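Local coordinates for chitin oligosaccharide binding protein NagB2 (Paenibacillus sp. FPU-7, PDB 7EHU), which binds the chitin oligosaccharides N,N'-diacetylchitobiose and N,N',N''-triacetylchitotriose as a bacterial extracellular solute-binding protein, probably delivering them to a membrane transporter, at residues Arg35-Arg40 and Thr74-Val79; Asn45-Leu50 and Phe66-Val71; Pro90-Asn95 and Ser322-Ala327; Gly98-Gln103 and Val392-Lys397. All blocks are in the same frame, centred on the assembly; numbering follows the deposited sequence.

Contact 1 of 4, residues Arg35-Arg40 and Thr74-Val79. With NAG (2-acetamido-2-deoxy-beta-D-glucopyranose), chain B; NAG (2-acetamido-2-deoxy-beta-D-glucopyranose), chain C.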
# COMPACT_ATOMS: atom_id res chain seq x y z
N ARG A 35 -11.41 -10.92 9.53
CA ARG A 35 -10.59 -9.77 9.89
C ARG A 35 -10.39 -8.87 8.68
O ARG A 35 -9.85 -9.31 7.66
CB ARG A 35 -9.24 -10.27 10.42
CG ARG A 35 -8.18 -9.19 10.63
CD ARG A 35 -8.44 -8.27 11.83
NE ARG A 35 -8.78 -9.05 13.00
CZ ARG A 35 -7.95 -9.85 13.67
NH1 ARG A 35 -6.69 -9.96 13.29
NH2 ARG A 35 -8.39 -10.58 14.69
N HIS A 36 -10.79 -7.61 8.80
CA HIS A 36 -10.64 -6.65 7.72
C HIS A 36 -10.12 -5.35 8.30
O HIS A 36 -10.11 -5.14 9.53
CB HIS A 36 -11.96 -6.42 6.99
CG HIS A 36 -12.97 -5.72 7.82
ND1 HIS A 36 -13.07 -4.34 7.85
CD2 HIS A 36 -13.91 -6.18 8.68
CE1 HIS A 36 -14.03 -4.00 8.68
NE2 HIS A 36 -14.56 -5.09 9.19
N ILE A 37 -9.67 -4.46 7.42
CA ILE A 37 -9.05 -3.20 7.81
C ILE A 37 -9.91 -1.99 7.44
O ILE A 37 -9.44 -0.85 7.51
CB ILE A 37 -7.62 -3.09 7.24
CG1 ILE A 37 -7.62 -3.17 5.70
CG2 ILE A 37 -6.72 -4.15 7.85
CD1 ILE A 37 -6.29 -2.79 5.10
N ASN A 38 -11.17 -2.20 7.07
CA ASN A 38 -12.01 -1.12 6.55
C ASN A 38 -12.79 -0.40 7.65
O ASN A 38 -14.02 -0.41 7.68
CB ASN A 38 -12.93 -1.68 5.48
CG ASN A 38 -12.15 -2.27 4.37
OD1 ASN A 38 -11.28 -1.60 3.80
ND2 ASN A 38 -12.39 -3.54 4.07
N VAL A 39 -12.02 0.26 8.54
CA VAL A 39 -12.56 0.86 9.76
C VAL A 39 -12.79 2.37 9.65
O VAL A 39 -13.60 2.91 10.39
CB VAL A 39 -11.69 0.53 10.99
CG1 VAL A 39 -11.63 -0.96 11.22
CG2 VAL A 39 -10.30 1.13 10.89
N ARG A 40 -12.04 3.06 8.79
CA ARG A 40 -12.14 4.52 8.75
C ARG A 40 -13.38 4.95 7.97
O ARG A 40 -13.91 4.20 7.14
CB ARG A 40 -10.90 5.13 8.10
CG ARG A 40 -9.59 4.86 8.85
CD ARG A 40 -8.41 5.58 8.17
NE ARG A 40 -7.11 5.35 8.82
CZ ARG A 40 -6.09 4.64 8.32
NH1 ARG A 40 -6.15 4.05 7.13
NH2 ARG A 40 -4.98 4.55 9.02
N THR A 74 -2.42 -0.59 10.59
CA THR A 74 -1.13 -0.87 11.24
C THR A 74 -1.30 -1.86 12.39
O THR A 74 -0.45 -2.74 12.59
CB THR A 74 -0.50 0.41 11.79
OG1 THR A 74 -1.42 1.02 12.69
CG2 THR A 74 -0.12 1.39 10.68
N VAL A 75 -2.38 -1.71 13.15
CA VAL A 75 -2.62 -2.58 14.29
C VAL A 75 -2.81 -4.02 13.82
O VAL A 75 -2.23 -4.95 14.38
CB VAL A 75 -3.84 -2.07 15.09
CG1 VAL A 75 -4.22 -3.04 16.20
CG2 VAL A 75 -3.57 -0.68 15.67
N ASN A 76 -3.59 -4.23 12.74
CA ASN A 76 -3.80 -5.59 12.28
C ASN A 76 -2.49 -6.21 11.81
O ASN A 76 -2.12 -7.31 12.23
CB ASN A 76 -4.81 -5.65 11.14
CG ASN A 76 -5.05 -7.05 10.70
OD1 ASN A 76 -5.35 -7.90 11.53
ND2 ASN A 76 -4.85 -7.33 9.41
N ARG A 77 -1.80 -5.54 10.89
CA ARG A 77 -0.65 -6.16 10.25
C ARG A 77 0.49 -6.39 11.23
O ARG A 77 1.14 -7.44 11.21
CB ARG A 77 -0.15 -5.29 9.10
CG ARG A 77 0.94 -5.92 8.26
CD ARG A 77 1.42 -5.01 7.20
NE ARG A 77 2.37 -5.70 6.35
CZ ARG A 77 2.93 -5.17 5.26
NH1 ARG A 77 2.65 -3.90 4.96
NH2 ARG A 77 3.73 -5.88 4.49
N ASP A 78 0.75 -5.41 12.07
CA ASP A 78 1.98 -5.37 12.84
C ASP A 78 1.81 -5.84 14.27
O ASP A 78 2.82 -6.12 14.92
CB ASP A 78 2.60 -3.96 12.81
CG ASP A 78 2.90 -3.51 11.41
OD1 ASP A 78 2.93 -2.30 11.20
OD2 ASP A 78 3.14 -4.37 10.54
N VAL A 79 0.58 -5.94 14.76
CA VAL A 79 0.35 -6.35 16.14
C VAL A 79 -0.60 -7.54 16.22
O VAL A 79 -0.21 -8.62 16.67
CB VAL A 79 -0.15 -5.16 17.00
CG1 VAL A 79 -0.35 -5.58 18.46
CG2 VAL A 79 0.82 -3.97 16.91
C1 NAG B . -0.30 -0.32 2.56
C2 NAG B . 0.64 -0.75 3.66
C3 NAG B . 2.09 -0.52 3.23
C4 NAG B . 2.37 -1.21 1.90
C5 NAG B . 1.35 -0.77 0.86
C6 NAG B . 1.49 -1.49 -0.47
C7 NAG B . -0.09 -0.70 5.99
C8 NAG B . -0.30 0.15 7.22
N2 NAG B . 0.36 -0.07 4.91
O3 NAG B . 2.94 -1.04 4.26
O4 NAG B . 3.66 -0.89 1.40
O5 NAG B . 0.02 -1.01 1.35
O6 NAG B . 1.32 -2.89 -0.33
O7 NAG B . -0.30 -1.91 5.99
C1 NAG C . -10.21 1.85 0.87
C2 NAG C . -9.18 2.62 1.72
C3 NAG C . -7.78 2.03 1.54
C4 NAG C . -7.79 0.51 1.58
C5 NAG C . -8.93 -0.07 0.75
C6 NAG C . -9.06 -1.56 0.88
C7 NAG C . -9.57 5.04 2.08
C8 NAG C . -9.47 6.41 1.44
N2 NAG C . -9.17 4.02 1.32
O1 NAG C . -11.49 2.31 1.13
O3 NAG C . -6.94 2.59 2.54
O4 NAG C . -6.61 0.04 0.91
O5 NAG C . -10.17 0.50 1.18
O6 NAG C . -9.02 -1.99 2.23
O7 NAG C . -9.96 4.88 3.24
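Just behind the chitin-oligosaccharide pocket, R35 and I37 meet N76 at the join between the end of strand 30-36 and the first turns of helix 73-86. The side-chain oxygen OD1 of N76 takes a hydrogen bond from NH1 of R35 at 3.0 Å, with an N-H...O angle of 155°. The donor arrives almost in line with the amide C=O, and the oxygen lies at the edge of the guanidinium, near its plane, although the two flat groups are turned 79° apart. Bends at chi2 and chi3 lay the arginine chain beside the amide oxygen, which brings CD of R35 to 3.1 Å from OD1 of N76. The other guanidinium nitrogens form salt bridges, NE with D69 and NH2 with E84. On the same face of the amide, but toward its nitrogen, the CG2 methyl of I37 packs 4.0 Å from ND2 of N76. In the solute-binding-protein fold, such strand ends and helix starts commonly line the ligand cleft, and here both segments reach sugar. N38, the centre of an inverse gamma turn, accepts a hydrogen bond at OD1 from O6 of the chain C NAG (2.8 Å). From the helix, the edge of the R77 guanidinium faces the chain B NAG, with NH1 3.0 Å from O3; a salt bridge to D389 helps hold this guanidinium.

Contact 2 of 4, residues Asn45-Leu50 and Phe66-Val71. With NAG (2-acetamido-2-deoxy-beta-D-glucopyranose), chain C.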
# COMPACT_ATOMS: atom_id res chain seq x y z
N ASN A 45 -17.52 2.62 2.03
CA ASN A 45 -18.06 1.93 0.86
C ASN A 45 -17.42 0.55 0.71
O ASN A 45 -18.08 -0.42 0.32
CB ASN A 45 -17.84 2.76 -0.40
CG ASN A 45 -18.75 3.97 -0.48
OD1 ASN A 45 -19.79 4.03 0.16
ND2 ASN A 45 -18.35 4.94 -1.28
N THR A 46 -16.12 0.46 1.01
CA THR A 46 -15.43 -0.83 0.95
C THR A 46 -16.02 -1.80 1.96
O THR A 46 -16.23 -2.98 1.65
CB THR A 46 -13.94 -0.61 1.23
OG1 THR A 46 -13.46 0.40 0.35
CG2 THR A 46 -13.13 -1.88 0.97
N LEU A 47 -16.29 -1.31 3.17
CA LEU A 47 -16.94 -2.14 4.18
C LEU A 47 -18.33 -2.57 3.74
O LEU A 47 -18.71 -3.74 3.92
CB LEU A 47 -16.95 -1.41 5.53
CG LEU A 47 -17.66 -2.12 6.69
CD1 LEU A 47 -17.11 -3.54 6.87
CD2 LEU A 47 -17.53 -1.31 7.96
N ALA A 48 -19.12 -1.67 3.17
CA ALA A 48 -20.47 -2.03 2.77
C ALA A 48 -20.44 -3.10 1.68
O ALA A 48 -21.27 -4.01 1.67
CB ALA A 48 -21.22 -0.79 2.29
N LEU A 49 -19.47 -3.03 0.77
CA LEU A 49 -19.36 -4.05 -0.26
C LEU A 49 -19.00 -5.40 0.34
O LEU A 49 -19.56 -6.44 -0.03
CB LEU A 49 -18.31 -3.62 -1.28
CG LEU A 49 -18.13 -4.46 -2.53
CD1 LEU A 49 -19.44 -4.57 -3.29
CD2 LEU A 49 -17.07 -3.87 -3.41
N LEU A 50 -18.07 -5.40 1.30
CA LEU A 50 -17.72 -6.62 2.01
C LEU A 50 -18.93 -7.21 2.72
O LEU A 50 -19.16 -8.42 2.67
CB LEU A 50 -16.59 -6.32 3.00
CG LEU A 50 -16.09 -7.51 3.84
CD1 LEU A 50 -15.43 -8.58 2.96
CD2 LEU A 50 -15.12 -7.01 4.90
N PHE A 66 -20.62 -15.15 9.77
CA PHE A 66 -19.34 -14.46 9.73
C PHE A 66 -19.35 -13.36 10.78
O PHE A 66 -20.30 -12.57 10.86
CB PHE A 66 -19.05 -13.87 8.35
CG PHE A 66 -18.86 -14.90 7.26
CD1 PHE A 66 -19.95 -15.48 6.65
CD2 PHE A 66 -17.60 -15.32 6.87
CE1 PHE A 66 -19.81 -16.43 5.66
CE2 PHE A 66 -17.44 -16.28 5.87
CZ PHE A 66 -18.55 -16.84 5.27
N LYS A 67 -18.31 -13.32 11.60
CA LYS A 67 -18.16 -12.28 12.60
C LYS A 67 -17.06 -11.32 12.07
O LYS A 67 -15.88 -11.67 12.01
CB LYS A 67 -18.16 -12.77 14.05
CG LYS A 67 -18.17 -11.47 14.83
CD LYS A 67 -16.75 -11.08 15.02
CE LYS A 67 -16.52 -9.89 15.87
NZ LYS A 67 -15.22 -9.30 16.17
N LEU A 68 -17.47 -10.13 11.60
CA LEU A 68 -16.52 -9.17 11.05
C LEU A 68 -15.75 -8.52 12.19
O LEU A 68 -16.34 -8.11 13.19
CB LEU A 68 -17.21 -8.12 10.18
CG LEU A 68 -17.28 -8.47 8.68
CD1 LEU A 68 -17.96 -9.80 8.45
CD2 LEU A 68 -17.94 -7.34 7.87
N ASP A 69 -14.44 -8.47 12.06
CA ASP A 69 -13.57 -7.86 13.07
C ASP A 69 -12.74 -6.81 12.35
O ASP A 69 -11.71 -7.14 11.73
CB ASP A 69 -12.69 -8.91 13.73
CG ASP A 69 -11.95 -8.35 14.91
OD1 ASP A 69 -12.60 -7.70 15.74
OD2 ASP A 69 -10.71 -8.51 14.97
N GLY A 70 -13.17 -5.55 12.42
CA GLY A 70 -12.47 -4.48 11.75
C GLY A 70 -11.39 -3.92 12.65
O GLY A 70 -11.66 -3.53 13.78
N VAL A 71 -10.17 -3.87 12.13
CA VAL A 71 -9.00 -3.42 12.88
C VAL A 71 -8.21 -2.46 12.00
O VAL A 71 -8.07 -2.69 10.80
CB VAL A 71 -8.14 -4.65 13.27
CG1 VAL A 71 -6.90 -4.25 14.02
CG2 VAL A 71 -8.96 -5.64 14.10
C1 NAG C . -10.21 1.85 0.87
C2 NAG C . -9.18 2.62 1.72
C3 NAG C . -7.78 2.03 1.54
C4 NAG C . -7.79 0.51 1.58
C5 NAG C . -8.93 -0.07 0.75
C6 NAG C . -9.06 -1.56 0.88
C7 NAG C . -9.57 5.04 2.08
C8 NAG C . -9.47 6.41 1.44
N2 NAG C . -9.17 4.02 1.32
O1 NAG C . -11.49 2.31 1.13
O3 NAG C . -6.94 2.59 2.54
O4 NAG C . -6.61 0.04 0.91
O5 NAG C . -10.17 0.50 1.18
O6 NAG C . -9.02 -1.99 2.23
O7 NAG C . -9.96 4.88 3.24
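No flat group takes part where L68 meets L47 and L50; the contact is made by leucine methyls alone. A single methyl, CD2 of L68, serves both helix residues, standing 4.0 Å from CD1 of L47 and 4.1 Å from CD2 of L50. The two approaches differ. L50 and L68 reach toward each other tip to tip, whereas L47 and L68 run past one another in opposite senses. Both helix leucines carry CG opposite the backbone N (chi1 177° in L47), which swings their methyls from the flank of the helix down toward the strand; L68 has a chi1 of -92°, well away from a staggered value. Successive strand residues alternate in direction, and K67 and D69 project from the other side, joined by a salt bridge of 3.1 Å between NZ of K67 and OD1 of D69. One turn before L50, T46 looks into the glycan pocket and shares a hydrogen bond of 2.9 Å between its OG1 and O1 of the chain C NAG. Helix 44-60 lies over the sheet as the connection of a beta-alpha-beta unit between parallel strands 30-36 and 64-70, with L47 and L50 also touching H36 and with helix 342-352 packed against L49.

Contact 3 of 4, residues Pro90-Asn95 and Ser322-Ala327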
# COMPACT_ATOMS: atom_id res chain seq x y z
N PRO A 90 -4.75 -17.83 13.84
CA PRO A 90 -5.27 -16.69 13.07
C PRO A 90 -6.78 -16.77 12.95
O PRO A 90 -7.38 -17.84 13.13
CB PRO A 90 -4.62 -16.87 11.69
CG PRO A 90 -4.39 -18.35 11.58
CD PRO A 90 -4.02 -18.78 12.99
N PRO A 91 -7.43 -15.67 12.60
CA PRO A 91 -8.83 -15.74 12.17
C PRO A 91 -8.96 -16.66 10.96
O PRO A 91 -7.99 -16.99 10.28
CB PRO A 91 -9.13 -14.29 11.76
CG PRO A 91 -8.09 -13.46 12.40
CD PRO A 91 -6.86 -14.32 12.40
N GLN A 92 -10.20 -17.04 10.66
CA GLN A 92 -10.43 -17.90 9.50
C GLN A 92 -10.14 -17.18 8.19
O GLN A 92 -9.64 -17.81 7.24
CB GLN A 92 -11.87 -18.42 9.52
CG GLN A 92 -12.16 -19.51 10.54
CD GLN A 92 -12.60 -18.99 11.88
OE1 GLN A 92 -12.50 -17.80 12.20
NE2 GLN A 92 -13.22 -19.86 12.64
N ILE A 93 -10.46 -15.88 8.12
CA ILE A 93 -10.27 -15.03 6.95
C ILE A 93 -9.65 -13.74 7.44
O ILE A 93 -10.08 -13.20 8.46
CB ILE A 93 -11.62 -14.69 6.26
CG1 ILE A 93 -12.37 -15.95 5.83
CG2 ILE A 93 -11.37 -13.77 5.06
CD1 ILE A 93 -13.85 -15.70 5.53
N PHE A 94 -8.62 -13.23 6.74
CA PHE A 94 -7.94 -12.04 7.25
C PHE A 94 -7.26 -11.27 6.14
O PHE A 94 -6.66 -11.85 5.23
CB PHE A 94 -6.89 -12.39 8.33
CG PHE A 94 -6.10 -13.63 8.00
CD1 PHE A 94 -4.96 -13.58 7.22
CD2 PHE A 94 -6.54 -14.88 8.42
CE1 PHE A 94 -4.30 -14.73 6.86
CE2 PHE A 94 -5.87 -16.03 8.08
CZ PHE A 94 -4.74 -15.96 7.32
N ASN A 95 -7.26 -9.95 6.27
CA ASN A 95 -6.46 -9.11 5.40
C ASN A 95 -4.98 -9.45 5.61
O ASN A 95 -4.49 -9.50 6.74
CB ASN A 95 -6.73 -7.64 5.70
CG ASN A 95 -5.95 -6.72 4.79
OD1 ASN A 95 -4.83 -6.33 5.07
ND2 ASN A 95 -6.56 -6.34 3.68
N SER A 322 -5.16 -22.19 7.60
CA SER A 322 -5.06 -23.60 7.22
C SER A 322 -5.84 -24.51 8.16
O SER A 322 -6.05 -25.69 7.85
CB SER A 322 -3.60 -24.01 7.24
OG SER A 322 -3.10 -23.81 8.55
N HIS A 323 -6.30 -23.98 9.29
CA HIS A 323 -6.90 -24.77 10.36
C HIS A 323 -8.42 -24.65 10.32
O HIS A 323 -9.06 -24.07 11.19
CB HIS A 323 -6.33 -24.29 11.69
CG HIS A 323 -4.86 -24.05 11.64
ND1 HIS A 323 -3.95 -25.06 11.37
CD2 HIS A 323 -4.13 -22.92 11.81
CE1 HIS A 323 -2.73 -24.55 11.39
NE2 HIS A 323 -2.81 -23.27 11.68
N LEU A 324 -8.99 -25.26 9.30
CA LEU A 324 -10.42 -25.18 9.01
C LEU A 324 -10.98 -26.59 8.96
O LEU A 324 -10.41 -27.45 8.29
CB LEU A 324 -10.67 -24.52 7.65
CG LEU A 324 -10.18 -23.08 7.47
CD1 LEU A 324 -10.29 -22.71 6.01
CD2 LEU A 324 -10.95 -22.10 8.33
N ASN A 325 -12.10 -26.81 9.64
CA ASN A 325 -12.83 -28.06 9.47
C ASN A 325 -13.62 -28.01 8.16
O ASN A 325 -13.61 -27.02 7.42
CB ASN A 325 -13.68 -28.37 10.70
CG ASN A 325 -14.74 -27.34 10.98
OD1 ASN A 325 -15.39 -26.85 10.05
ND2 ASN A 325 -14.97 -27.07 12.27
N ASP A 326 -14.31 -29.10 7.84
CA ASP A 326 -14.97 -29.18 6.54
C ASP A 326 -16.05 -28.12 6.38
O ASP A 326 -16.19 -27.52 5.31
CB ASP A 326 -15.54 -30.59 6.32
CG ASP A 326 -14.45 -31.63 6.06
OD1 ASP A 326 -13.33 -31.24 5.63
OD2 ASP A 326 -14.71 -32.83 6.28
N ALA A 327 -16.81 -27.86 7.44
CA ALA A 327 -17.88 -26.86 7.36
C ALA A 327 -17.29 -25.47 7.18
O ALA A 327 -17.81 -24.66 6.40
CB ALA A 327 -18.74 -26.93 8.62
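The side chains of Q92 and L324 meet at a slant, the aliphatic part of the glutamine lying across one branch of the leucine. CD2 of L324 sits 3.6 Å from CG and 4.0 Å from CB of Q92, so the methyl rests against the base of the glutamine and not against its amide. A bend at chi2 (90°) turns that amide off to other partners, OE1 to the backbone N of T33 and NE2 to the carboxylate of E328. Beside this pair, H323 presents its ring edge to P90: CD of the proline lies near the ring plane, 4.3 Å from CD2 of H323. Over one ring face sits OG of S322, 3.0 Å above the plane and above its centre. NE2 of H323 is hydrogen-bonded to H110, which ties the exposed ring to the loop that follows helix 100-107. Past L324 the chain enters helix 326-339 with N325 at the N-cap; the N325 side chain caps the first turn, and OE1 of E328 returns a bond to the backbone N of N325, the reciprocal pairing of a capping box. The contact closes the outer end of the antiparallel pair formed by strands 93-97 and 309-320. A sheet order of 64-70, 30-36, 93-97 and then an antiparallel strand is consistent with the type II solute-binding-protein fold.

Contact 4 of 4, residues Gly98-Gln103 and Val392-Lys397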
# COMPACT_ATOMS: atom_id res chain seq x y z
N GLY A 98 1.21 -9.80 0.79
CA GLY A 98 2.11 -10.67 0.08
C GLY A 98 3.55 -10.42 0.50
O GLY A 98 3.88 -9.52 1.27
N GLY A 99 4.43 -11.24 -0.06
CA GLY A 99 5.84 -11.13 0.25
C GLY A 99 6.16 -11.68 1.61
O GLY A 99 5.63 -12.72 2.01
N ALA A 100 6.99 -10.94 2.36
CA ALA A 100 7.52 -11.41 3.64
C ALA A 100 6.44 -11.96 4.56
O ALA A 100 6.61 -13.03 5.13
CB ALA A 100 8.31 -10.29 4.34
N ASP A 101 5.34 -11.22 4.76
CA ASP A 101 4.32 -11.67 5.72
C ASP A 101 3.77 -13.04 5.30
O ASP A 101 3.66 -13.96 6.11
CB ASP A 101 3.17 -10.68 5.81
CG ASP A 101 3.52 -9.38 6.50
OD1 ASP A 101 4.64 -9.19 7.03
OD2 ASP A 101 2.65 -8.49 6.45
N THR A 102 3.36 -13.16 4.03
CA THR A 102 2.83 -14.43 3.52
C THR A 102 3.87 -15.53 3.61
O THR A 102 3.55 -16.66 3.99
CB THR A 102 2.35 -14.25 2.07
OG1 THR A 102 1.15 -13.47 2.04
CG2 THR A 102 2.02 -15.56 1.41
N GLN A 103 5.12 -15.24 3.26
CA GLN A 103 6.16 -16.25 3.35
C GLN A 103 6.30 -16.74 4.79
O GLN A 103 6.42 -17.94 5.03
CB GLN A 103 7.46 -15.66 2.85
CG GLN A 103 7.47 -15.44 1.33
CD GLN A 103 8.38 -14.31 0.89
OE1 GLN A 103 9.27 -13.89 1.63
NE2 GLN A 103 8.17 -13.83 -0.32
N VAL A 392 11.49 -7.40 2.86
CA VAL A 392 12.28 -7.42 4.07
C VAL A 392 11.43 -7.96 5.21
O VAL A 392 10.20 -7.94 5.18
CB VAL A 392 12.91 -6.06 4.45
CG1 VAL A 392 13.74 -5.51 3.31
CG2 VAL A 392 11.84 -5.08 4.88
N GLN A 393 12.12 -8.44 6.23
CA GLN A 393 11.45 -9.05 7.36
C GLN A 393 10.66 -7.99 8.13
O GLN A 393 11.06 -6.82 8.16
CB GLN A 393 12.50 -9.67 8.27
CG GLN A 393 13.33 -10.80 7.64
CD GLN A 393 14.65 -10.35 6.90
OE1 GLN A 393 14.76 -9.23 6.34
NE2 GLN A 393 15.65 -11.24 6.91
N PRO A 394 9.55 -8.39 8.78
CA PRO A 394 8.75 -7.42 9.56
C PRO A 394 9.56 -6.59 10.54
O PRO A 394 9.34 -5.38 10.66
CB PRO A 394 7.73 -8.33 10.27
CG PRO A 394 7.49 -9.41 9.27
CD PRO A 394 8.86 -9.69 8.68
N LYS A 395 10.52 -7.20 11.22
CA LYS A 395 11.35 -6.43 12.15
C LYS A 395 12.12 -5.32 11.46
O LYS A 395 12.31 -4.23 12.03
CB LYS A 395 12.33 -7.37 12.85
CG LYS A 395 13.15 -6.60 13.80
CD LYS A 395 12.47 -6.03 14.99
CE LYS A 395 13.58 -5.31 15.78
NZ LYS A 395 14.68 -6.11 16.27
N VAL A 396 12.62 -5.59 10.25
CA VAL A 396 13.34 -4.57 9.48
C VAL A 396 12.39 -3.43 9.11
O VAL A 396 12.73 -2.25 9.26
CB VAL A 396 13.99 -5.22 8.24
CG1 VAL A 396 14.64 -4.17 7.33
CG2 VAL A 396 15.01 -6.29 8.64
N LYS A 397 11.19 -3.77 8.65
CA LYS A 397 10.20 -2.76 8.30
C LYS A 397 9.90 -1.84 9.48
O LYS A 397 9.90 -0.61 9.34
CB LYS A 397 8.91 -3.42 7.81
CG LYS A 397 7.84 -2.45 7.40
CD LYS A 397 6.49 -3.12 7.19
CE LYS A 397 5.77 -3.40 8.48
NZ LYS A 397 4.45 -3.99 8.20
O HOH W 1 5.58 -6.63 7.41
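The methyl of A100 presses against the backbone carbonyl of V392, with CB only 3.1 Å from O, a tight fit for a carbon and an oxygen. Two helix N-termini come together here: A100 opens helix 100-107 behind the N-cap residue G99, and P394 opens helix 394-408 behind the N-cap residue Q393. Proline suits such a first-turn place, where a backbone N-H is not needed for the helix bonding. Its ring lies between the two helix starts, with CD 4.4 Å from CB of A100 and CG 3.6 Å from OD1 of D101. D101 and P394 pass each other in opposite senses, and CG of the proline lies beyond OD1, nearly in line with the CG-OD1 bond of D101. CG of D101 lies opposite its own carbonyl carbon (chi1 -71°), a setting that carries the carboxylate across toward the second helix. There its two oxygens divide their work: OD2 forms a salt bridge with R77 of the glycan pocket, while OD1 faces K397. The charge of the lysine, together with that of R77, would be expected to favour the ionised carboxylate in this buried setting. D101 and K397 are joined indirectly, through a water that donates to OD1 of D101 at 2.8 Å and accepts from NZ of K397 at 3.0 Å.

Contact 1 is the hub. Its centre is about 11 Å from that of contact 2, 17 Å from contact 3 and 16 Å from contact 4, and it touches all three. Strand 30-36 lies between strands 64-70 and 93-97, so contacts 2 and 3 join it from its two neighbours: the backbone O of H36 meets N of V71 at 2.9 Å, and the backbone N of R35 meets O of I93 at 2.8 Å. Contact 4 is linked by charge, with D78 OD2 2.7 Å from K397 NZ. Contacts 1 and 2 both touch the chain C NAG, the side chain of D101 in contact 4 is about 7 Å from a bound NAG, and contact 3 belongs to the surface.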